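Local coordinates for protein twin-arginine translocation pathway signal (Rhodoferax ferrireducens, PDB 5IM2) that probably captures an aromatic carboxylate such as benzoate outside the cytoplasmic membrane and delivers it to a TRAP-type transporter, at residues Pro194-Thr199 / Glu341-Arg346; Phe129-Met134 / Ala333-Ala338. All coordinates share one frame; numbering follows the deposited sequence.

Contact 1 of 2, residues Pro194-Thr199 / Glu341-Arg346; sequences PTRQVT and EDMNQR. With BEZ (benzoic acid), chain B.
Asp-342 OD2, gripped by two arginines, is the centre of a salt-bridge network that ties the first turn of helix 196-205 to the C-terminal end of helix 334-345 in this DctP-family solute-binding fold. The bond between the segments comes from Arg-196 NH2, which donates to Asp-342 OD2 over 2.8 Å, with an N-H...O angle of 161°, nearly along the C-O axis. The acceptor lies at the edge of the guanidinium, close to its plane, although that plane is turned 66° from the carboxylate. Arg-346 NE binds from within 341-346, 3.1 Å from Asp-342 OD2, above the opposite face of the carboxylate. The Arg-196 chain runs straight from CG to NE (chi2 171°) toward the other helix, while Arg-196 NE forms a salt bridge with Glu-127. Arg-196 NH2 and Arg-346 NH2 lie 3.8 Å apart, and the Asp-342 carboxylate that both arginines bind probably offsets the like charge. Two residues before Arg-196, Pro-194 lines the benzoate pocket, its CB 3.7 Å from BEZ O1, and Thr-195 is the helix N-cap. One water closes the network, accepting from Arg-196 NH1 and Arg-346 NH2. It donates to Asp-342 OD1 at 3.0 Å.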
loop_
_atom_site.group_PDB
_atom_site.type_symbol
_atom_site.label_atom_id
_atom_site.label_comp_id
_atom_site.label_asym_id
_atom_site.label_seq_id
_atom_site.Cartn_x
_atom_site.Cartn_y
_atom_site.Cartn_z
ATOM N N PRO A 194 -5.630 4.460 -5.509
ATOM C CA PRO A 194 -5.977 3.143 -4.968
ATOM C C PRO A 194 -7.059 3.139 -3.887
ATOM O O PRO A 194 -7.734 2.117 -3.717
ATOM C CB PRO A 194 -4.635 2.657 -4.399
ATOM C CG PRO A 194 -3.914 3.949 -3.991
ATOM C CD PRO A 194 -4.314 4.934 -5.059
ATOM N N THR A 195 -7.214 4.246 -3.154
ATOM C CA THR A 195 -8.094 4.305 -1.995
ATOM C C THR A 195 -8.767 5.679 -1.934
ATOM O O THR A 195 -8.286 6.638 -2.532
ATOM C CB THR A 195 -7.312 4.104 -0.718
ATOM O OG1 THR A 195 -6.480 5.258 -0.542
ATOM C CG2 THR A 195 -6.455 2.845 -0.789
ATOM N N ARG A 196 -9.804 5.797 -1.098
ATOM C CA ARG A 196 -10.537 7.069 -0.997
ATOM C C ARG A 196 -9.661 8.217 -0.477
ATOM O O ARG A 196 -9.864 9.370 -0.863
ATOM C CB ARG A 196 -11.787 6.888 -0.128
ATOM C CG ARG A 196 -11.545 6.916 1.359
ATOM C CD ARG A 196 -12.845 6.949 2.168
ATOM N NE ARG A 196 -12.562 7.023 3.602
ATOM C CZ ARG A 196 -13.363 7.569 4.516
ATOM N NH1 ARG A 196 -14.530 8.108 4.169
ATOM N NH2 ARG A 196 -12.989 7.580 5.793
ATOM N N GLN A 197 -8.685 7.973 0.420
ATOM C CA GLN A 197 -7.895 9.130 0.829
ATOM C C GLN A 197 -7.006 9.629 -0.294
ATOM O O GLN A 197 -6.740 10.818 -0.376
ATOM C CB GLN A 197 -7.024 8.852 2.073
ATOM C CG GLN A 197 -7.752 8.814 3.383
ATOM C CD GLN A 197 -8.778 9.889 3.561
ATOM O OE1 GLN A 197 -8.537 11.058 3.242
ATOM N NE2 GLN A 197 -9.909 9.519 4.129
ATOM N N VAL A 198 -6.509 8.743 -1.166
ATOM C CA VAL A 198 -5.684 9.230 -2.259
ATOM C C VAL A 198 -6.552 9.913 -3.308
ATOM O O VAL A 198 -6.157 10.936 -3.883
ATOM C CB VAL A 198 -4.862 8.073 -2.848
ATOM C CG1 VAL A 198 -3.916 8.564 -3.935
ATOM C CG2 VAL A 198 -4.088 7.370 -1.735
ATOM N N THR A 199 -7.758 9.382 -3.562
ATOM C CA THR A 199 -8.635 10.036 -4.547
ATOM C C THR A 199 -9.154 11.361 -4.018
ATOM O O THR A 199 -9.306 12.318 -4.797
ATOM C CB THR A 199 -9.798 9.137 -4.970
ATOM O OG1 THR A 199 -10.596 8.774 -3.846
ATOM C CG2 THR A 199 -9.307 7.900 -5.705
ATOM N N GLU A 341 -12.090 15.066 11.182
ATOM C CA GLU A 341 -13.513 15.288 11.403
ATOM C C GLU A 341 -14.321 14.013 11.148
ATOM O O GLU A 341 -15.250 13.693 11.906
ATOM C CB GLU A 341 -13.961 16.439 10.511
ATOM C CG GLU A 341 -15.350 16.965 10.782
ATOM C CD GLU A 341 -15.609 18.296 10.095
ATOM O OE1 GLU A 341 -14.752 18.721 9.290
ATOM O OE2 GLU A 341 -16.662 18.920 10.363
ATOM N N ASP A 342 -13.977 13.263 10.094
ATOM C CA ASP A 342 -14.648 11.991 9.817
ATOM C C ASP A 342 -14.434 10.985 10.945
ATOM O O ASP A 342 -15.359 10.230 11.289
ATOM C CB ASP A 342 -14.158 11.407 8.492
ATOM C CG ASP A 342 -14.930 10.189 8.089
ATOM O OD1 ASP A 342 -16.177 10.222 8.196
ATOM O OD2 ASP A 342 -14.312 9.190 7.673
ATOM N N MET A 343 -13.217 10.928 11.511
ATOM C CA MET A 343 -12.974 10.009 12.627
ATOM C C MET A 343 -13.799 10.415 13.847
ATOM O O MET A 343 -14.361 9.562 14.541
ATOM C CB MET A 343 -11.489 9.966 12.987
ATOM C CG MET A 343 -10.559 9.370 11.894
ATOM S SD MET A 343 -11.070 7.775 11.205
ATOM C CE MET A 343 -11.772 8.393 9.676
ATOM N N ASN A 344 -13.868 11.711 14.140
ATOM C CA ASN A 344 -14.671 12.154 15.271
ATOM C C ASN A 344 -16.130 11.751 15.093
ATOM O O ASN A 344 -16.788 11.319 16.050
ATOM C CB ASN A 344 -14.582 13.674 15.430
ATOM C CG ASN A 344 -13.217 14.155 15.884
ATOM O OD1 ASN A 344 -12.418 13.403 16.453
ATOM N ND2 ASN A 344 -12.949 15.430 15.634
ATOM N N GLN A 345 -16.672 11.920 13.880
ATOM C CA GLN A 345 -18.048 11.515 13.635
ATOM C C GLN A 345 -18.241 10.008 13.770
ATOM O O GLN A 345 -19.369 9.562 14.015
ATOM C CB GLN A 345 -18.484 11.972 12.243
ATOM C CG GLN A 345 -18.829 13.442 12.182
ATOM C CD GLN A 345 -18.469 14.085 10.856
ATOM O OE1 GLN A 345 -18.283 13.403 9.845
ATOM N NE2 GLN A 345 -18.367 15.412 10.858
ATOM N N ARG A 346 -17.182 9.219 13.585
ATOM C CA ARG A 346 -17.251 7.773 13.760
ATOM C C ARG A 346 -17.066 7.347 15.213
ATOM O O ARG A 346 -17.082 6.145 15.495
ATOM C CB ARG A 346 -16.214 7.099 12.871
ATOM C CG ARG A 346 -16.532 7.250 11.421
ATOM C CD ARG A 346 -15.388 6.711 10.608
ATOM N NE ARG A 346 -15.583 6.829 9.173
ATOM C CZ ARG A 346 -16.097 5.884 8.396
ATOM N NH1 ARG A 346 -16.481 4.717 8.900
ATOM N NH2 ARG A 346 -16.215 6.107 7.099
HETATM C C BEZ B . -1.796 0.149 -5.835
HETATM O O1 BEZ B . -1.600 1.387 -6.008
HETATM O O2 BEZ B . -2.959 -0.309 -5.937
HETATM C C1 BEZ B . -0.641 -0.761 -5.547
HETATM C C2 BEZ B . -0.865 -2.120 -5.342
HETATM C C3 BEZ B . 0.230 -2.952 -5.107
HETATM C C4 BEZ B . 1.506 -2.418 -5.056
HETATM C C5 BEZ B . 1.721 -1.065 -5.235
HETATM C C6 BEZ B . 0.630 -0.225 -5.485
HETATM O O HOH W 1 -16.796 8.550 5.755
#

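Contact 2 of 2, residues Phe129-Met134 / Ala333-Ala338; sequences FELPFM and AVVEVA
A loop-on-helix contact of the solute-binding fold is formed where the segment 129-134, between strand 111-114 and helix 138-152, lies against the N-terminal part of helix 334-345. The nearest CA atoms are those of Leu-131 and Glu-336, 6.1 Å apart. Two neighbouring loop residues, Leu-131 and Pro-132, supply the apolar surface, and Val-335 meets both. Its CG1 stands anti to the backbone N (chi1 -180°), a setting that brings this methyl to 3.9 Å from Leu-131 CD2; CG1 also approaches Pro-132 CD. The proline ring presents its CG-CD side to the valine, with Pro-132 CD 3.8 Å from Val-335 CB. The other leucine methyl, CD1, rests against the base of the next helical residue, 4.0 Å from Glu-336 CB, so the fork of Leu-131 spans two successive positions of the helix. The side chains of Leu-131 and Glu-336 cross at about a right angle, and the acidic chain, extended beyond CG, leads away from Leu-131. At its end, Glu-336 OE1 forms a salt bridge with Arg-358 of helix 350-367. A water lies 2.7 Å from Pro-132 O and 2.6 Å from Glu-336 OE1. Gln-197 and Tyr-204 of helix 196-205 also touch Val-335, placing the patch where the loop and two helices converge. The chemistry implies a division of labour: methyl, methylene and ring groups join loop to helix directly, whereas the polar approach between the segments is at most water-mediated and the carboxylate is paired with an arginine of helix 350-367.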
loop_
_atom_site.group_PDB
_atom_site.type_symbol
_atom_site.label_atom_id
_atom_site.label_comp_id
_atom_site.label_asym_id
_atom_site.label_seq_id
_atom_site.Cartn_x
_atom_site.Cartn_y
_atom_site.Cartn_z
ATOM N N PHE A 129 -2.258 6.896 7.465
ATOM C CA PHE A 129 -0.949 6.772 6.814
ATOM C C PHE A 129 -0.982 7.093 5.337
ATOM O O PHE A 129 0.089 7.256 4.721
ATOM C CB PHE A 129 -0.399 5.361 7.043
ATOM C CG PHE A 129 -0.002 5.144 8.459
ATOM C CD1 PHE A 129 1.181 5.676 8.948
ATOM C CD2 PHE A 129 -0.867 4.520 9.358
ATOM C CE1 PHE A 129 1.505 5.550 10.267
ATOM C CE2 PHE A 129 -0.540 4.387 10.686
ATOM C CZ PHE A 129 0.631 4.909 11.150
ATOM N N GLU A 130 -2.184 7.241 4.788
ATOM C CA GLU A 130 -2.435 7.577 3.394
ATOM C C GLU A 130 -2.692 9.064 3.195
ATOM O O GLU A 130 -2.874 9.504 2.055
ATOM C CB GLU A 130 -3.632 6.771 2.862
ATOM C CG GLU A 130 -3.342 5.275 2.911
ATOM C CD GLU A 130 -4.463 4.393 2.398
ATOM O OE1 GLU A 130 -5.575 4.886 2.161
ATOM O OE2 GLU A 130 -4.209 3.183 2.245
ATOM N N LEU A 131 -2.637 9.864 4.261
ATOM C CA LEU A 131 -2.861 11.294 4.161
ATOM C C LEU A 131 -1.650 11.981 3.542
ATOM O O LEU A 131 -0.554 11.419 3.486
ATOM C CB LEU A 131 -3.153 11.885 5.545
ATOM C CG LEU A 131 -4.398 11.335 6.253
ATOM C CD1 LEU A 131 -4.439 11.844 7.644
ATOM C CD2 LEU A 131 -5.647 11.743 5.516
ATOM N N PRO A 132 -1.810 13.200 3.054
ATOM C CA PRO A 132 -0.711 13.806 2.303
ATOM C C PRO A 132 0.524 14.007 3.177
ATOM O O PRO A 132 0.432 14.449 4.330
ATOM C CB PRO A 132 -1.308 15.130 1.813
ATOM C CG PRO A 132 -2.727 14.827 1.689
ATOM C CD PRO A 132 -3.060 13.948 2.864
ATOM N N PHE A 133 1.680 13.670 2.618
ATOM C CA PHE A 133 2.984 14.014 3.214
ATOM C C PHE A 133 3.089 13.524 4.667
ATOM O O PHE A 133 3.402 14.286 5.597
ATOM C CB PHE A 133 3.236 15.518 3.089
ATOM C CG PHE A 133 3.307 15.974 1.657
ATOM C CD1 PHE A 133 4.446 15.768 0.922
ATOM C CD2 PHE A 133 2.223 16.560 1.035
ATOM C CE1 PHE A 133 4.527 16.136 -0.380
ATOM C CE2 PHE A 133 2.296 16.942 -0.278
ATOM C CZ PHE A 133 3.459 16.750 -0.997
ATOM N N MET A 134 2.787 12.230 4.860
ATOM C CA MET A 134 2.931 11.543 6.150
ATOM C C MET A 134 4.210 10.720 6.254
ATOM O O MET A 134 4.848 10.702 7.318
ATOM C CB MET A 134 1.743 10.614 6.407
ATOM C CG MET A 134 0.434 11.288 6.675
ATOM S SD MET A 134 0.415 12.140 8.269
ATOM C CE MET A 134 0.517 10.774 9.372
ATOM N N ALA A 333 -3.890 20.353 2.010
ATOM C CA ALA A 333 -3.815 20.467 3.461
ATOM C C ALA A 333 -5.148 20.158 4.130
ATOM O O ALA A 333 -5.192 19.769 5.307
ATOM C CB ALA A 333 -3.359 21.882 3.818
ATOM N N VAL A 334 -6.247 20.341 3.408
ATOM C CA VAL A 334 -7.541 20.099 4.009
ATOM C C VAL A 334 -7.818 18.608 4.167
ATOM O O VAL A 334 -8.698 18.236 4.942
ATOM C CB VAL A 334 -8.646 20.789 3.189
ATOM C CG1 VAL A 334 -8.600 20.350 1.759
ATOM C CG2 VAL A 334 -10.013 20.519 3.802
ATOM N N VAL A 335 -7.096 17.736 3.448
ATOM C CA VAL A 335 -7.430 16.317 3.482
ATOM C C VAL A 335 -7.321 15.770 4.899
ATOM O O VAL A 335 -8.179 15.002 5.336
ATOM C CB VAL A 335 -6.555 15.490 2.514
ATOM C CG1 VAL A 335 -6.934 14.017 2.578
ATOM C CG2 VAL A 335 -6.735 15.961 1.096
ATOM N N GLU A 336 -6.245 16.112 5.620
ATOM C CA GLU A 336 -6.090 15.586 6.980
ATOM C C GLU A 336 -7.096 16.203 7.942
ATOM O O GLU A 336 -7.526 15.525 8.876
ATOM C CB GLU A 336 -4.662 15.805 7.497
ATOM C CG GLU A 336 -4.348 17.193 7.890
ATOM C CD GLU A 336 -2.950 17.297 8.458
ATOM O OE1 GLU A 336 -2.112 16.441 8.103
ATOM O OE2 GLU A 336 -2.694 18.216 9.266
ATOM N N VAL A 337 -7.460 17.478 7.745
ATOM C CA VAL A 337 -8.500 18.116 8.555
ATOM C C VAL A 337 -9.833 17.386 8.395
ATOM O O VAL A 337 -10.541 17.091 9.375
ATOM C CB VAL A 337 -8.609 19.600 8.160
ATOM C CG1 VAL A 337 -9.857 20.238 8.749
ATOM C CG2 VAL A 337 -7.345 20.315 8.630
ATOM N N ALA A 338 -10.193 17.076 7.152
ATOM C CA ALA A 338 -11.425 16.337 6.897
ATOM C C ALA A 338 -11.393 14.920 7.464
ATOM O O ALA A 338 -12.432 14.399 7.889
ATOM C CB ALA A 338 -11.684 16.299 5.394
HETATM O O HOH W 2 -1.598 15.553 5.742
#

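How the contacts relate
Both contacts use helix 334-345, contact 2 near its start and contact 1 at its C-terminal end, and their centres lie 9 Å apart on the same side of the chain's centre. Contact 2 is the more buried, with three of its four touching residues buried and apolar groups meeting directly; contact 1 is partly buried, with one of four, and relies on charge. Their segments alternate along the chain. Thr-195, just before helix 196-205, reaches the loop: its OG1 is 2.9 Å from Glu-130 OE1, a probable hydrogen bond. Gln-197 OE1 lies 3.4 Å from Val-335 CG1 of helix 334-345. Thus three elements pack against one another, with benzoate bordering the Pro-194 end.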